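Local coordinates for protein putative tryptophan halogenase (Xanthomonas campestris pv. campestris, PDB 6Y1W) that is a flavin-dependent halogenase that probably uses reduced FAD to halogenate an aromatic substrate, as in the related tryptophan halogenases, at residues Arg98-Tyr104 against Gln447-Gly453; Ser241-Phe245 against Cys410-Pro416; Ala268-Gly272 against Arg401-Trp407. All coordinates share one frame. Where two conformers were deposited one is given. Numbering follows the deposited sequence.

Interaction 1: residues Arg98-Tyr104 against Gln447-Gly453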
loop_
_atom_site.group_PDB
_atom_site.type_symbol
_atom_site.label_atom_id
_atom_site.label_comp_id
_atom_site.label_asym_id
_atom_site.label_seq_id
_atom_site.Cartn_x
_atom_site.Cartn_y
_atom_site.Cartn_z
ATOM N N ARG A 98 0.019 -25.895 -15.143
ATOM C CA ARG A 98 0.266 -25.315 -16.457
ATOM C C ARG A 98 -0.163 -26.289 -17.551
ATOM O O ARG A 98 -0.881 -25.922 -18.483
ATOM C CB ARG A 98 1.742 -24.954 -16.610
ATOM C CG ARG A 98 1.969 -24.161 -17.906
ATOM C CD ARG A 98 3.180 -24.554 -18.669
ATOM N NE ARG A 98 3.204 -23.828 -19.938
ATOM C CZ ARG A 98 4.215 -23.056 -20.315
ATOM N NH1 ARG A 98 5.252 -22.905 -19.508
ATOM N NH2 ARG A 98 4.167 -22.412 -21.479
ATOM N N ASP A 99 0.253 -27.547 -17.426
ATOM C CA ASP A 99 -0.220 -28.622 -18.282
ATOM C C ASP A 99 0.163 -29.908 -17.569
ATOM O O ASP A 99 0.927 -29.884 -16.593
ATOM C CB ASP A 99 0.422 -28.553 -19.677
ATOM C CG ASP A 99 -0.422 -29.223 -20.737
ATOM O OD1 ASP A 99 -1.382 -29.972 -20.390
ATOM O OD2 ASP A 99 -0.103 -28.969 -21.933
ATOM N N VAL A 100 -0.372 -31.037 -18.049
ATOM C CA VAL A 100 0.112 -32.315 -17.552
ATOM C C VAL A 100 1.615 -32.371 -17.710
ATOM O O VAL A 100 2.172 -32.016 -18.759
ATOM C CB VAL A 100 -0.560 -33.479 -18.298
ATOM C CG1 VAL A 100 -0.013 -34.813 -17.800
ATOM C CG2 VAL A 100 -2.064 -33.393 -18.095
ATOM N N ASP A 101 2.271 -32.813 -16.646
ATOM C CA ASP A 101 3.708 -33.003 -16.528
ATOM C C ASP A 101 4.503 -31.714 -16.633
ATOM O O ASP A 101 5.696 -31.764 -16.878
ATOM C CB ASP A 101 4.236 -34.016 -17.559
ATOM C CG ASP A 101 3.697 -35.399 -17.328
ATOM O OD1 ASP A 101 3.513 -35.809 -16.162
ATOM O OD2 ASP A 101 3.435 -36.060 -18.339
ATOM N N ARG A 102 3.876 -30.549 -16.442
ATOM C CA ARG A 102 4.609 -29.291 -16.389
ATOM C C ARG A 102 4.373 -28.668 -15.032
ATOM O O ARG A 102 3.238 -28.283 -14.720
ATOM C CB ARG A 102 4.179 -28.332 -17.496
ATOM C CG ARG A 102 4.447 -28.977 -18.869
ATOM C CD ARG A 102 4.305 -28.010 -19.999
ATOM N NE ARG A 102 5.467 -27.108 -20.105
ATOM C CZ ARG A 102 5.625 -26.256 -21.112
ATOM N NH1 ARG A 102 4.703 -26.203 -22.081
ATOM N NH2 ARG A 102 6.689 -25.459 -21.152
ATOM N N HIS A 103 5.448 -28.526 -14.270
ATOM C CA HIS A 103 5.410 -28.167 -12.855
ATOM C C HIS A 103 6.209 -26.899 -12.607
ATOM O O HIS A 103 7.058 -26.511 -13.401
ATOM C CB HIS A 103 5.992 -29.310 -12.009
ATOM C CG HIS A 103 5.486 -30.649 -12.413
ATOM N ND1 HIS A 103 4.140 -30.910 -12.584
ATOM C CD2 HIS A 103 6.140 -31.785 -12.753
ATOM C CE1 HIS A 103 3.983 -32.174 -12.942
ATOM N NE2 HIS A 103 5.182 -32.721 -13.065
ATOM N N TYR A 104 5.931 -26.245 -11.483
ATOM C CA TYR A 104 6.749 -25.111 -11.052
ATOM C C TYR A 104 6.533 -24.940 -9.555
ATOM O O TYR A 104 5.686 -25.609 -8.959
ATOM C CB TYR A 104 6.380 -23.799 -11.815
ATOM C CG TYR A 104 5.025 -23.222 -11.383
ATOM C CD1 TYR A 104 3.813 -23.735 -11.874
ATOM C CD2 TYR A 104 4.961 -22.194 -10.458
ATOM C CE1 TYR A 104 2.599 -23.243 -11.458
ATOM C CE2 TYR A 104 3.753 -21.707 -10.027
ATOM C CZ TYR A 104 2.572 -22.219 -10.525
ATOM O OH TYR A 104 1.343 -21.729 -10.088
ATOM N N GLN A 447 5.819 -15.356 -10.428
ATOM C CA GLN A 447 6.092 -16.795 -10.418
ATOM C C GLN A 447 4.890 -17.593 -10.913
ATOM O O GLN A 447 5.043 -18.567 -11.669
ATOM C CB GLN A 447 6.500 -17.270 -9.023
ATOM C CG GLN A 447 7.892 -16.811 -8.568
ATOM C CD GLN A 447 8.281 -17.541 -7.274
ATOM O OE1 GLN A 447 7.460 -18.172 -6.671
ATOM N NE2 GLN A 447 9.540 -17.436 -6.872
ATOM N N VAL A 448 3.684 -17.227 -10.481
ATOM C CA VAL A 448 2.527 -18.017 -10.883
ATOM C C VAL A 448 2.175 -17.776 -12.352
ATOM O O VAL A 448 1.841 -18.727 -13.074
ATOM C CB VAL A 448 1.350 -17.718 -9.946
ATOM C CG1 VAL A 448 0.098 -18.361 -10.442
ATOM C CG2 VAL A 448 1.730 -18.280 -8.550
ATOM N N MET A 449 2.211 -16.520 -12.823
ATOM C CA MET A 449 1.862 -16.328 -14.238
ATOM C C MET A 449 2.916 -16.932 -15.165
ATOM O O MET A 449 2.561 -17.602 -16.146
ATOM C CB MET A 449 1.619 -14.856 -14.559
ATOM C CG MET A 449 0.306 -14.432 -13.924
ATOM S SD MET A 449 -0.287 -12.818 -14.532
ATOM C CE MET A 449 0.813 -11.720 -13.658
ATOM N N LEU A 450 4.216 -16.764 -14.865
ATOM C CA LEU A 450 5.212 -17.429 -15.706
ATOM C C LEU A 450 5.079 -18.942 -15.590
ATOM O O LEU A 450 5.163 -19.670 -16.603
ATOM C CB LEU A 450 6.621 -17.020 -15.279
ATOM C CG LEU A 450 7.211 -15.722 -15.780
ATOM C CD1 LEU A 450 8.598 -15.549 -15.134
ATOM C CD2 LEU A 450 7.312 -15.765 -17.311
ATOM N N GLY A 451 4.903 -19.434 -14.357
ATOM C CA GLY A 451 4.822 -20.874 -14.141
ATOM C C GLY A 451 3.658 -21.542 -14.838
ATOM O O GLY A 451 3.756 -22.706 -15.254
ATOM N N GLN A 452 2.530 -20.840 -14.957
ATOM C CA GLN A 452 1.342 -21.370 -15.589
ATOM C C GLN A 452 1.214 -20.933 -17.048
ATOM O O GLN A 452 0.161 -21.141 -17.655
ATOM C CB GLN A 452 0.108 -21.020 -14.773
ATOM C CG GLN A 452 0.274 -21.636 -13.360
ATOM C CD GLN A 452 -0.988 -22.005 -12.615
ATOM O OE1 GLN A 452 -0.901 -22.308 -11.424
ATOM N NE2 GLN A 452 -2.137 -22.061 -13.296
ATOM N N GLY A 453 2.280 -20.402 -17.635
ATOM C CA GLY A 453 2.376 -20.331 -19.087
ATOM C C GLY A 453 1.943 -19.044 -19.732
ATOM O O GLY A 453 1.700 -19.035 -20.951
HETATM O O HOH W 1 1.469 -21.355 -22.563
HETATM O O HOH W 2 5.780 -23.802 -16.475
#
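Two side chains of 98-104, Arg98 and Tyr104, reach the C-terminal end of helix 442-451. The Asp99-Arg102 type II turn between them stays clear of the helix. Tyr104 has chi1 in the p well, and its CA-to-CB bond points toward the helix. The ring thereby lies flat on Gly451. The CA of Gly451 sits 3.8 Å from the centroid of the Tyr104 ring and 19° off its normal, a CH-pi contact. A CB on Gly451 would clash with Tyr104 CD2, so the bare backbone lets the ring come this close. Beyond the glycine, Tyr104 OH donates a 2.7 Å hydrogen bond to Gln452 OE1. Gln452 (chi1 m, chi2 t) leaves sideways, but its amide end comes back to the hydroxyl. That amide also bonds His395 and Ala398. Val448 flanks the ring, with its CG1 3.6 Å from Tyr104 OH.

Arg98 takes chi1 t and an off-well chi2 near -138°. This lays its chain along the backbone of Gly451 to Gly453. Its CB is 3.3 Å from Gly451 O, and its CZ is 3.5 Å from Gly453 CA, which lies over one face of the guanidinium. Two waters link NH1 and NH2 of Arg98 to the carbonyl oxygens of Gly451 and Gly453. Arg98 NE forms a salt bridge with Asp400.

Gly453, with positive phi, is the C' residue of a Schellman motif. Its N bonds Leu450 O at 3.1 Å, and the N of the next residue bonds Met449 O. The arrangement is thus a Schellman-capped helix end packed against Tyr104 of edge strand 102-107 and Arg98, at the end of neighbouring strand 91-99.

Interaction 2: residues Ser241-Phe245 against Cys410-Pro416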
loop_
_atom_site.group_PDB
_atom_site.type_symbol
_atom_site.label_atom_id
_atom_site.label_comp_id
_atom_site.label_asym_id
_atom_site.label_seq_id
_atom_site.Cartn_x
_atom_site.Cartn_y
_atom_site.Cartn_z
ATOM N N SER A 241 -19.023 -19.124 -7.121
ATOM C CA SER A 241 -18.962 -20.412 -7.823
ATOM C C SER A 241 -18.990 -20.265 -9.350
ATOM O O SER A 241 -18.589 -21.209 -10.055
ATOM C CB SER A 241 -20.075 -21.343 -7.323
ATOM O OG SER A 241 -21.357 -20.877 -7.711
ATOM N N ARG A 242 -19.362 -19.091 -9.898
ATOM C CA ARG A 242 -19.199 -18.889 -11.341
ATOM C C ARG A 242 -17.742 -18.910 -11.780
ATOM O O ARG A 242 -17.463 -19.161 -12.958
ATOM C CB ARG A 242 -19.835 -17.556 -11.819
ATOM C CG ARG A 242 -19.109 -16.257 -11.363
ATOM C CD ARG A 242 -19.844 -14.961 -11.835
ATOM N NE ARG A 242 -21.290 -15.026 -11.619
ATOM C CZ ARG A 242 -22.205 -15.106 -12.588
ATOM N NH1 ARG A 242 -23.492 -15.160 -12.282
ATOM N NH2 ARG A 242 -21.839 -15.137 -13.862
ATOM N N TRP A 243 -16.793 -18.657 -10.854
ATOM C CA TRP A 243 -15.372 -18.646 -11.189
ATOM C C TRP A 243 -14.597 -19.800 -10.577
ATOM O O TRP A 243 -13.498 -20.103 -11.051
ATOM C CB TRP A 243 -14.703 -17.357 -10.705
ATOM C CG TRP A 243 -15.280 -16.100 -11.320
ATOM C CD1 TRP A 243 -15.375 -15.812 -12.659
ATOM C CD2 TRP A 243 -15.829 -14.982 -10.613
ATOM N NE1 TRP A 243 -15.953 -14.552 -12.824
ATOM C CE2 TRP A 243 -16.243 -14.034 -11.583
ATOM C CE3 TRP A 243 -16.014 -14.689 -9.251
ATOM C CZ2 TRP A 243 -16.834 -12.810 -11.236
ATOM C CZ3 TRP A 243 -16.603 -13.453 -8.901
ATOM C CH2 TRP A 243 -16.996 -12.533 -9.900
ATOM N N LEU A 244 -15.105 -20.387 -9.501
ATOM C CA LEU A 244 -14.354 -21.349 -8.696
ATOM C C LEU A 244 -15.275 -22.533 -8.464
ATOM O O LEU A 244 -16.290 -22.396 -7.780
ATOM C CB LEU A 244 -13.899 -20.712 -7.370
ATOM C CG LEU A 244 -12.830 -19.621 -7.567
ATOM C CD1 LEU A 244 -12.625 -18.904 -6.207
ATOM C CD2 LEU A 244 -11.534 -20.268 -8.103
ATOM N N PHE A 245 -14.922 -23.693 -9.036
ATOM C CA PHE A 245 -15.864 -24.808 -9.117
ATOM C C PHE A 245 -15.745 -25.828 -7.985
ATOM O O PHE A 245 -16.650 -26.658 -7.817
ATOM C CB PHE A 245 -15.695 -25.563 -10.460
ATOM C CG PHE A 245 -15.706 -24.662 -11.673
ATOM C CD1 PHE A 245 -16.357 -23.431 -11.665
ATOM C CD2 PHE A 245 -15.036 -25.054 -12.828
ATOM C CE1 PHE A 245 -16.340 -22.603 -12.815
ATOM C CE2 PHE A 245 -15.024 -24.242 -13.958
ATOM C CZ PHE A 245 -15.671 -23.029 -13.951
ATOM N N CYS A 410 -12.554 -24.166 -17.125
ATOM C CA CYS A 410 -11.740 -23.191 -16.385
ATOM C C CYS A 410 -11.031 -22.234 -17.333
ATOM O O CYS A 410 -10.908 -21.033 -17.057
ATOM C CB CYS A 410 -10.684 -23.904 -15.518
ATOM S SG CYS A 410 -11.279 -24.830 -14.093
ATOM N N ALA A 411 -10.528 -22.753 -18.455
ATOM C CA ALA A 411 -9.766 -21.920 -19.377
ATOM C C ALA A 411 -10.658 -20.951 -20.148
ATOM O O ALA A 411 -10.190 -19.882 -20.568
ATOM C CB ALA A 411 -8.980 -22.821 -20.338
ATOM N N SER A 412 -11.926 -21.305 -20.349
ATOM C CA SER A 412 -12.807 -20.538 -21.235
ATOM C C SER A 412 -13.792 -19.642 -20.488
ATOM O O SER A 412 -14.425 -18.782 -21.120
ATOM C CB SER A 412 -13.571 -21.509 -22.156
ATOM O OG SER A 412 -14.582 -22.195 -21.440
ATOM N N MET A 413 -13.900 -19.776 -19.169
ATOM C CA MET A 413 -14.885 -19.017 -18.395
ATOM C C MET A 413 -14.586 -17.521 -18.445
ATOM O O MET A 413 -13.432 -17.096 -18.585
ATOM C CB MET A 413 -14.881 -19.507 -16.938
ATOM C CG MET A 413 -13.603 -19.185 -16.206
ATOM S SD MET A 413 -13.666 -19.732 -14.462
ATOM C CE MET A 413 -11.978 -19.479 -14.002
ATOM N N GLU A 414 -15.633 -16.703 -18.270
ATOM C CA GLU A 414 -15.404 -15.286 -18.017
ATOM C C GLU A 414 -14.787 -15.104 -16.628
ATOM O O GLU A 414 -15.012 -15.917 -15.737
ATOM C CB GLU A 414 -16.718 -14.515 -18.091
ATOM C CG GLU A 414 -17.399 -14.627 -19.442
ATOM C CD GLU A 414 -16.528 -14.099 -20.568
ATOM O OE1 GLU A 414 -16.089 -12.929 -20.484
ATOM O OE2 GLU A 414 -16.271 -14.860 -21.532
ATOM N N ILE A 415 -13.968 -14.065 -16.481
ATOM C CA ILE A 415 -13.274 -13.811 -15.214
ATOM C C ILE A 415 -13.484 -12.363 -14.785
ATOM O O ILE A 415 -13.860 -11.498 -15.597
ATOM C CB ILE A 415 -11.766 -14.123 -15.323
ATOM C CG1 ILE A 415 -11.135 -13.351 -16.497
ATOM C CG2 ILE A 415 -11.600 -15.662 -15.398
ATOM C CD1 ILE A 415 -9.558 -13.269 -16.449
ATOM N N PRO A 416 -13.229 -12.055 -13.512
ATOM C CA PRO A 416 -13.354 -10.656 -13.065
ATOM C C PRO A 416 -12.429 -9.745 -13.850
ATOM O O PRO A 416 -11.283 -10.089 -14.148
ATOM C CB PRO A 416 -12.958 -10.702 -11.584
ATOM C CG PRO A 416 -13.160 -12.130 -11.165
ATOM C CD PRO A 416 -12.809 -12.939 -12.414
HETATM O O HOH W 3 -17.349 -17.215 -15.133
#
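Contacts between 241-245 and 410-416 are mainly apolar and aromatic. The CH-pi contact is made by Pro416. Its CD lies 3.7 Å from the centroid of the five-membered ring of Trp243, 16° off the normal and so over the face. Pro416 CG adds apolar contact at 3.6 Å from Trp243 CE2. The indole edge meets the backbone: Trp243 CD1 is 3.1 Å from Glu414 O. Trp243 NE1 is 3.4 Å from the same oxygen, but the angle is too poor for a hydrogen bond.

Two sulfurs approach the Phe245 ring obliquely. Cys410 SG is 4.7 Å and Met413 SD 4.9 Å from the centroid of the Phe245 ring, a Cys sulfur-aromatic and a Met-aromatic contact. Met413 also places its CE 3.4 Å from Trp243 O.

The polar link is through water. Water 3 donates to Arg242 O at 2.9 Å and to Glu414 O at 2.7 Å.

Segment 410-416 ends helix 405-412 and leads, through 413-416, to helix 417-429, with Pro416 at the N-cap of the second. Segment 241-245 lies in the loop between strands 237-239 and 248-254. Helix 371-397 lies against both segments, touching Trp243 through Ile393 and Pro416 through Asp390.

Interaction 3: residues Ala268-Gly272 against Arg401-Trp407. With BUD ((2S,3S)-butane-2,3-diol), chain J; BUD ((2S,3S)-butane-2,3-diol), chain I.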
loop_
_atom_site.group_PDB
_atom_site.type_symbol
_atom_site.label_atom_id
_atom_site.label_comp_id
_atom_site.label_asym_id
_atom_site.label_seq_id
_atom_site.Cartn_x
_atom_site.Cartn_y
_atom_site.Cartn_z
ATOM N N ALA A 268 -2.434 -30.932 -9.285
ATOM C CA ALA A 268 -3.689 -30.909 -10.031
ATOM C C ALA A 268 -3.977 -32.270 -10.659
ATOM O O ALA A 268 -3.066 -33.009 -11.018
ATOM C CB ALA A 268 -3.634 -29.848 -11.124
ATOM N N ASP A 269 -5.270 -32.589 -10.771
ATOM C CA ASP A 269 -5.715 -33.828 -11.396
ATOM C C ASP A 269 -6.756 -33.464 -12.462
ATOM O O ASP A 269 -6.659 -32.393 -13.065
ATOM C CB ASP A 269 -6.276 -34.797 -10.343
ATOM C CG ASP A 269 -6.243 -36.244 -10.821
ATOM O OD1 ASP A 269 -5.133 -36.831 -10.867
ATOM O OD2 ASP A 269 -7.330 -36.757 -11.189
ATOM N N ARG A 270 -7.736 -34.329 -12.709
ATOM C CA ARG A 270 -8.670 -34.107 -13.826
ATOM C C ARG A 270 -9.735 -33.073 -13.508
ATOM O O ARG A 270 -10.188 -32.360 -14.416
ATOM C CB ARG A 270 -9.390 -35.418 -14.192
ATOM C CG ARG A 270 -8.478 -36.500 -14.731
ATOM C CD ARG A 270 -9.314 -37.808 -14.862
ATOM N NE ARG A 270 -10.530 -37.582 -15.656
ATOM C CZ ARG A 270 -10.557 -37.501 -16.994
ATOM N NH1 ARG A 270 -9.446 -37.631 -17.717
ATOM N NH2 ARG A 270 -11.719 -37.285 -17.594
ATOM N N ALA A 271 -10.185 -33.001 -12.247
ATOM C CA ALA A 271 -11.313 -32.147 -11.864
ATOM C C ALA A 271 -11.111 -31.621 -10.440
ATOM O O ALA A 271 -12.071 -31.389 -9.682
ATOM C CB ALA A 271 -12.650 -32.891 -11.981
ATOM N N GLY A 272 -9.855 -31.351 -10.106
ATOM C CA GLY A 272 -9.526 -30.859 -8.777
ATOM C C GLY A 272 -8.034 -30.982 -8.561
ATOM O O GLY A 272 -7.268 -31.087 -9.516
ATOM N N ARG A 401 -4.142 -26.617 -20.192
ATOM C CA ARG A 401 -4.885 -27.869 -20.183
ATOM C C ARG A 401 -6.214 -27.734 -20.910
ATOM O O ARG A 401 -6.999 -26.821 -20.630
ATOM C CB ARG A 401 -5.115 -28.331 -18.750
ATOM C CG ARG A 401 -3.787 -28.688 -18.052
ATOM C CD ARG A 401 -4.033 -29.402 -16.705
ATOM N NE ARG A 401 -4.661 -30.721 -16.842
ATOM C CZ ARG A 401 -4.706 -31.627 -15.863
ATOM N NH1 ARG A 401 -4.146 -31.355 -14.679
ATOM N NH2 ARG A 401 -5.338 -32.796 -16.044
ATOM N N ARG A 402 -6.487 -28.697 -21.802
ATOM C CA ARG A 402 -7.798 -28.850 -22.424
ATOM C C ARG A 402 -8.227 -30.313 -22.389
ATOM O O ARG A 402 -9.104 -30.736 -23.165
ATOM C CB ARG A 402 -7.797 -28.327 -23.871
ATOM C CG ARG A 402 -7.285 -26.900 -24.016
ATOM C CD ARG A 402 -8.256 -25.868 -23.444
ATOM N NE ARG A 402 -7.823 -24.515 -23.775
ATOM C CZ ARG A 402 -6.972 -23.784 -23.063
ATOM N NH1 ARG A 402 -6.647 -22.558 -23.485
ATOM N NH2 ARG A 402 -6.449 -24.281 -21.936
ATOM N N ASP A 403 -7.630 -31.087 -21.493
ATOM C CA ASP A 403 -7.773 -32.539 -21.549
ATOM C C ASP A 403 -9.001 -33.064 -20.838
ATOM O O ASP A 403 -9.282 -34.256 -20.963
ATOM C CB ASP A 403 -6.535 -33.240 -20.979
ATOM C CG ASP A 403 -6.169 -32.762 -19.555
ATOM O OD1 ASP A 403 -5.683 -31.622 -19.443
ATOM O OD2 ASP A 403 -6.385 -33.518 -18.569
ATOM N N THR A 404 -9.714 -32.243 -20.043
ATOM C CA THR A 404 -10.986 -32.629 -19.457
ATOM C C THR A 404 -11.942 -31.456 -19.613
ATOM O O THR A 404 -11.516 -30.304 -19.865
ATOM C CB THR A 404 -10.892 -32.992 -17.956
ATOM O OG1 THR A 404 -10.629 -31.783 -17.208
ATOM C CG2 THR A 404 -9.797 -34.013 -17.699
ATOM N N ALA A 405 -13.245 -31.754 -19.524
ATOM C CA ALA A 405 -14.245 -30.695 -19.594
ATOM C C ALA A 405 -14.023 -29.668 -18.483
ATOM O O ALA A 405 -14.188 -28.458 -18.693
ATOM C CB ALA A 405 -15.650 -31.292 -19.483
ATOM N N PHE A 406 -13.629 -30.144 -17.299
ATOM C CA PHE A 406 -13.298 -29.261 -16.184
ATOM C C PHE A 406 -12.239 -28.229 -16.581
ATOM O O PHE A 406 -12.449 -27.021 -16.433
ATOM C CB PHE A 406 -12.808 -30.106 -14.991
ATOM C CG PHE A 406 -12.357 -29.273 -13.803
ATOM C CD1 PHE A 406 -13.261 -28.875 -12.844
ATOM C CD2 PHE A 406 -11.030 -28.966 -13.656
ATOM C CE1 PHE A 406 -12.823 -28.119 -11.732
ATOM C CE2 PHE A 406 -10.557 -28.210 -12.563
ATOM C CZ PHE A 406 -11.483 -27.800 -11.584
ATOM N N TRP A 407 -11.118 -28.674 -17.152
ATOM C CA TRP A 407 -10.082 -27.708 -17.521
ATOM C C TRP A 407 -10.502 -26.825 -18.699
ATOM O O TRP A 407 -10.116 -25.655 -18.758
ATOM C CB TRP A 407 -8.761 -28.423 -17.829
ATOM C CG TRP A 407 -8.167 -28.955 -16.553
ATOM C CD1 TRP A 407 -8.018 -30.282 -16.196
ATOM C CD2 TRP A 407 -7.712 -28.182 -15.421
ATOM N NE1 TRP A 407 -7.457 -30.360 -14.925
ATOM C CE2 TRP A 407 -7.288 -29.091 -14.429
ATOM C CE3 TRP A 407 -7.611 -26.809 -15.167
ATOM C CZ2 TRP A 407 -6.753 -28.674 -13.193
ATOM C CZ3 TRP A 407 -7.060 -26.385 -13.903
ATOM C CH2 TRP A 407 -6.666 -27.321 -12.954
HETATM C C1 BUD J . -2.358 -37.734 -14.757
HETATM O O1 BUD J . -4.794 -37.682 -14.525
HETATM C C2 BUD J . -3.593 -37.030 -14.192
HETATM O O2 BUD J . -4.965 -35.155 -14.475
HETATM C C3 BUD J . -3.699 -35.640 -14.799
HETATM C C4 BUD J . -2.667 -34.697 -14.181
HETATM C C1 BUD I . -12.225 -37.685 -9.397
HETATM O O1 BUD I . -11.002 -37.406 -11.395
HETATM C C2 BUD I . -11.554 -36.695 -10.327
HETATM O O2 BUD I . -9.575 -35.360 -10.429
HETATM C C3 BUD I . -10.435 -36.000 -9.545
HETATM C C4 BUD I . -11.036 -34.930 -8.636
#
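This is a buried contact in which backbone carbonyls of a tight turn receive side-chain donors from the start of a helix. The turn, 268-272, joins strands 263-268 and 272-278, which are antiparallel neighbours in the seven-stranded mixed sheet. Asp269 N bonds Gly272 O at 2.8 Å across it. Trp407 NE1 donates to Asp269 O at 2.9 Å, with an angle of 160°. Thr404 OG1 donates to Arg270 O, also at 2.9 Å.

Thr404 is the N-cap of helix 405-412. Its OG1 accepts from Trp407 N at 3.1 Å, so one hydroxyl both caps the helix and holds the turn of the beta hairpin. Phe406 packs alongside. Ala271 CA lies 3.8 Å from the centroid of the Phe406 ring and 18° off its normal, a CH-pi contact over the face. Ala268 CB touches Trp407 CZ2 at 3.9 Å.

Arg401 is held by a two-pronged salt bridge to Asp403, with NE to OD1 at 2.9 Å and NH2 to OD2 at 2.8 Å. Its NH1 bonds the carbonyl of His96. Two butanediol molecules bind here. Arg401 NH2 donates to O2 of the chain J diol at 2.9 Å. O2 of the chain I diol donates to Asp269 OD2 at 2.8 Å and accepts from Ala271 N at 3.0 Å.

In the fold
Interactions 2 and 3 share helix 405-412. Interaction 3 holds its N-terminal end and interaction 2 its C-terminal end. Their centres are about 13 Å apart, and Phe245 CD2 lies 3.9 Å from Phe406 CE1. Interaction 3 also touches interaction 1, where Asp99 CA is 3.6 Å from Arg401 CG; those centres are about 14 Å apart. Interactions 1 and 2 do not touch, their nearest atoms being about 9 Å apart. Interaction 1 is near the predicted substrate site: the side chain of Val448 is about 4 Å from that of Glu347, and that of Gln447 about 11 Å from that of Lys89. Interactions 2 and 3 lie away from it, though interaction 3 binds two butanediols.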